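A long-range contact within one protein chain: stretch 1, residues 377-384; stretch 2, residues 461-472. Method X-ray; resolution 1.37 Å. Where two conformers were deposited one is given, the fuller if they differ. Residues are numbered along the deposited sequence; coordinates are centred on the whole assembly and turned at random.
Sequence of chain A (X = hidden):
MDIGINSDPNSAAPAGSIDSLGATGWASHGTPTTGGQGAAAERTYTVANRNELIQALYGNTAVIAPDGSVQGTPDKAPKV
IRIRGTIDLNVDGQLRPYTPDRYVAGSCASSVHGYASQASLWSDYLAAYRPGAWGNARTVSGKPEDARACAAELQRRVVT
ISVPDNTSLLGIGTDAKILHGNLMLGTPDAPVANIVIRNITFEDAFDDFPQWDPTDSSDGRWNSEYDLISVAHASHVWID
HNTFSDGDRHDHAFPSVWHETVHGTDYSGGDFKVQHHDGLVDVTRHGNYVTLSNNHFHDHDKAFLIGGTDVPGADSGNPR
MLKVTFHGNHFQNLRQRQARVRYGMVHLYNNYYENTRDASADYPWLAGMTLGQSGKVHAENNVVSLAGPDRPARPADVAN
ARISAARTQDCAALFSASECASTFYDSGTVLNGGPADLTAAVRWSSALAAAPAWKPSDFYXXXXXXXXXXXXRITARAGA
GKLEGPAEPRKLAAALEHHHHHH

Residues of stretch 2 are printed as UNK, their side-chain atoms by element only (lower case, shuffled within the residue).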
# COMPACT_ATOMS: atom_id res chain seq x y z
N VAL A 377 24.71 -0.55 24.13
CA VAL A 377 24.62 -0.16 22.73
C VAL A 377 25.94 0.42 22.25
O VAL A 377 26.56 1.24 22.93
CB VAL A 377 23.48 0.88 22.53
CG1 VAL A 377 23.45 1.37 21.10
CG2 VAL A 377 22.14 0.26 22.93
N HIS A 378 26.39 -0.04 21.08
CA HIS A 378 27.65 0.42 20.51
C HIS A 378 27.35 0.83 19.07
O HIS A 378 27.04 -0.04 18.23
CB HIS A 378 28.68 -0.73 20.54
CG HIS A 378 30.09 -0.29 20.32
ND1 HIS A 378 30.94 0.00 21.36
CD2 HIS A 378 30.82 -0.14 19.18
CE1 HIS A 378 32.12 0.35 20.87
NE2 HIS A 378 32.08 0.25 19.56
N ALA A 379 27.43 2.12 18.78
CA ALA A 379 27.00 2.66 17.48
C ALA A 379 28.18 3.30 16.76
O ALA A 379 28.80 4.20 17.30
CB ALA A 379 25.90 3.70 17.68
N GLU A 380 28.46 2.86 15.54
CA GLU A 380 29.61 3.38 14.80
C GLU A 380 29.27 3.72 13.35
O GLU A 380 28.71 2.89 12.63
CB GLU A 380 30.77 2.38 14.81
CG GLU A 380 31.39 2.21 16.19
CD GLU A 380 32.30 1.00 16.30
OE1 GLU A 380 31.92 -0.07 15.80
OE2 GLU A 380 33.37 1.13 16.92
N ASN A 381 29.66 4.92 12.93
CA ASN A 381 29.59 5.32 11.52
C ASN A 381 28.22 5.08 10.89
O ASN A 381 28.10 4.55 9.78
CB ASN A 381 30.72 4.68 10.70
CG ASN A 381 32.10 5.16 11.13
OD1 ASN A 381 32.29 5.65 12.25
ND2 ASN A 381 33.07 4.98 10.25
N ASN A 382 27.19 5.50 11.61
CA ASN A 382 25.83 5.50 11.08
C ASN A 382 25.55 6.89 10.50
O ASN A 382 25.97 7.90 11.08
CB ASN A 382 24.82 5.18 12.17
CG ASN A 382 24.99 3.77 12.72
OD1 ASN A 382 24.60 2.80 12.07
ND2 ASN A 382 25.58 3.65 13.90
N VAL A 383 24.82 6.92 9.39
CA VAL A 383 24.39 8.17 8.77
C VAL A 383 22.89 8.33 8.94
O VAL A 383 22.14 7.39 8.71
CB VAL A 383 24.72 8.19 7.28
CG1 VAL A 383 24.14 9.44 6.61
CG2 VAL A 383 26.21 8.10 7.08
N VAL A 384 22.48 9.54 9.33
CA VAL A 384 21.08 9.86 9.51
C VAL A 384 20.72 11.07 8.64
O VAL A 384 21.34 12.13 8.75
CB VAL A 384 20.76 10.17 11.00
CG1 VAL A 384 19.26 10.46 11.19
CG2 VAL A 384 21.23 9.04 11.90
N UNK A 461 35.68 -9.62 14.02
CA UNK A 461 36.40 -8.61 13.27
C UNK A 461 35.44 -7.90 12.33
O UNK A 461 34.55 -8.52 11.75
c UNK A 461 37.49 -9.26 12.42
c UNK A 461 38.59 -9.86 13.25
o UNK A 461 38.95 -9.28 14.29
o UNK A 461 39.12 -10.91 12.86
N UNK A 462 35.63 -6.60 12.15
CA UNK A 462 34.83 -5.85 11.18
C UNK A 462 35.56 -4.58 10.80
O UNK A 462 36.35 -4.05 11.58
c UNK A 462 33.22 -3.22 12.81
o UNK A 462 33.58 -2.10 16.28
c UNK A 462 33.55 -2.90 15.17
c UNK A 462 33.25 -2.37 13.91
c UNK A 462 33.46 -4.59 12.95
c UNK A 462 33.75 -5.07 14.23
c UNK A 462 33.79 -4.23 15.32
c UNK A 462 33.44 -5.52 11.76
N UNK A 463 35.28 -4.10 9.60
CA UNK A 463 35.83 -2.85 9.08
C UNK A 463 34.70 -1.83 8.90
O UNK A 463 33.69 -2.13 8.27
c UNK A 463 36.94 -1.80 7.06
o UNK A 463 37.69 -3.92 8.00
c UNK A 463 36.54 -3.11 7.75
N UNK A 464 34.87 -0.65 9.48
CA UNK A 464 33.88 0.40 9.33
C UNK A 464 34.06 1.12 8.01
O UNK A 464 35.14 1.66 7.75
c UNK A 464 33.98 2.01 12.88
c UNK A 464 33.66 0.93 11.84
c UNK A 464 32.20 0.54 11.92
c UNK A 464 34.01 1.44 10.45
N UNK A 465 33.01 1.17 7.18
CA UNK A 465 32.98 2.06 6.04
C UNK A 465 32.88 3.48 6.53
O UNK A 465 32.30 3.77 7.59
c UNK A 465 30.64 0.16 3.62
o UNK A 465 30.54 0.63 2.46
c UNK A 465 31.76 1.78 5.18
o UNK A 465 29.76 -0.57 4.12
c UNK A 465 31.87 0.46 4.45
N UNK A 466 33.46 4.42 5.81
CA UNK A 466 33.28 5.84 6.13
C UNK A 466 31.87 6.27 5.79
O UNK A 466 31.23 5.65 4.92
o UNK A 466 34.22 8.39 7.15
c UNK A 466 34.12 8.21 5.92
o UNK A 466 33.85 9.14 5.13
c UNK A 466 34.24 6.77 5.40
N UNK A 467 31.42 7.36 6.39
CA UNK A 467 30.07 7.84 6.19
C UNK A 467 29.87 8.70 4.94
O UNK A 467 28.73 8.93 4.51
o UNK A 467 30.69 9.56 7.76
c UNK A 467 29.65 8.62 7.44
c UNK A 467 29.44 7.68 8.63
N UNK A 468 30.97 9.16 4.34
CA UNK A 468 30.88 10.12 3.23
C UNK A 468 29.92 9.71 2.11
O UNK A 468 29.07 10.50 1.68
c UNK A 468 32.27 10.44 2.67
N UNK A 469 30.04 8.48 1.65
CA UNK A 469 29.21 8.01 0.54
C UNK A 469 28.26 6.91 0.97
O UNK A 469 27.67 6.24 0.13
c UNK A 469 30.08 7.50 -0.61
c UNK A 469 30.89 8.59 -1.25
o UNK A 469 30.40 9.74 -1.31
o UNK A 469 32.02 8.31 -1.70
N UNK A 470 28.10 6.73 2.28
CA UNK A 470 27.40 5.55 2.78
C UNK A 470 25.91 5.57 2.42
O UNK A 470 25.35 4.53 2.08
c UNK A 470 27.07 4.25 6.40
c UNK A 470 27.04 4.14 4.89
c UNK A 470 27.83 2.91 4.41
c UNK A 470 27.61 5.42 4.28
N UNK A 471 25.26 6.73 2.51
CA UNK A 471 23.84 6.80 2.17
C UNK A 471 23.60 6.33 0.73
O UNK A 471 22.70 5.52 0.47
c UNK A 471 23.31 8.21 2.37
N UNK A 472 24.40 6.82 -0.20
CA UNK A 472 24.26 6.44 -1.60
C UNK A 472 24.58 4.96 -1.80
O UNK A 472 23.86 4.27 -2.54
c UNK A 472 25.14 7.30 -2.50

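Position 461 has four side-chain atoms, two carbons with two oxygens on the second, and lies beyond reach of stretch 1. A carboxylate bonded directly to CB identifies aspartate: Asp461.

At position 462 one carbon leads to a six-carbon ring bearing a single oxygen, and that oxygen lies 2.7 Å from OE1 of Glu380. The phenolic pattern identifies Tyr462. Its CA-to-CB bond points toward stretch 1, and chi1 is 65° (p). OH donates a hydrogen bond to OE1 of Glu380 across that distance. The carboxylate oxygen sits at the ring edge, near its plane, as expected for a phenol hydroxyl donating in the plane of its ring. Within stretch 1, His378 NE2 also donates a weak hydrogen bond to Glu380 OE2, 3.1 Å, 144°.

Position 463 has one carbon carrying an oxygen and a second carbon, and it touches nothing on stretch 1. The branched pattern is that of threonine, and Thr463 is exposed.

Position 464 has four carbons forked at the second. A terminal carbon of the fork approaches CB of Glu380 at 3.7 Å, and CB of position 464 lies 3.7 Å from ND2 of Asn381, so the side chain covers the end of the strand and the residue after it. The fork marks Leu464, and the terminal carbon is CD2.

Position 465 shows three carbons, the last with two oxygens. Its side chain leads away; the backbone makes the contact. ND2 of Asn381 donates to the backbone O of position 465 at 3.0 Å, and the N-H...acceptor angle of 175° is nearly linear. The atom count gives Glu465.

At position 466 two carbons end in two oxygens, again aspartate. Asp466 points its CA-to-CB bond away from stretch 1, and its OD2 accepts a hydrogen bond from the backbone N of position 468 at 3.0 Å, an interaction internal to the loop.

Position 467 repeats the oxygen-and-carbon branch. Its branch carbon is 3.6 Å from O of Asn381, while its CB is 3.5 Å from CG2 of Val383. This is Thr467, the branch carbon being CG2. The CA atoms of Asn381 and Thr467, 5.9 Å apart, set the register.

Position 468 has one carbon, facing away, hence Ala468. The two carbons and two oxygens of position 469 give Asp469, at the N-cap position but without a side-chain capping bond.

Position 470 has four carbons forked at the second. One terminal carbon meets O of Asn381 at 3.5 Å and CG2 of Val383 at 4.0 Å. It is Leu470, that carbon is CD2, and its N bonds back to O of Thr467 at 3.2 Å.

A single carbon at position 471, CB, reaches CG1 of Val383 at 4.5 Å: Ala471. The single carbon of position 472, out of reach, gives Ala472.

The contact buries 453 Å² in total. Polar pairing at Glu380 and Asn381 anchors the loop through one side-chain hydroxyl and one backbone carbonyl. Further along, Val383 packs against Thr467, Leu470 and Ala471, so apolar contact carries the interface from the loop onto the start of the helix.

Stretch 2 461-472: DYTLEDTADLAA
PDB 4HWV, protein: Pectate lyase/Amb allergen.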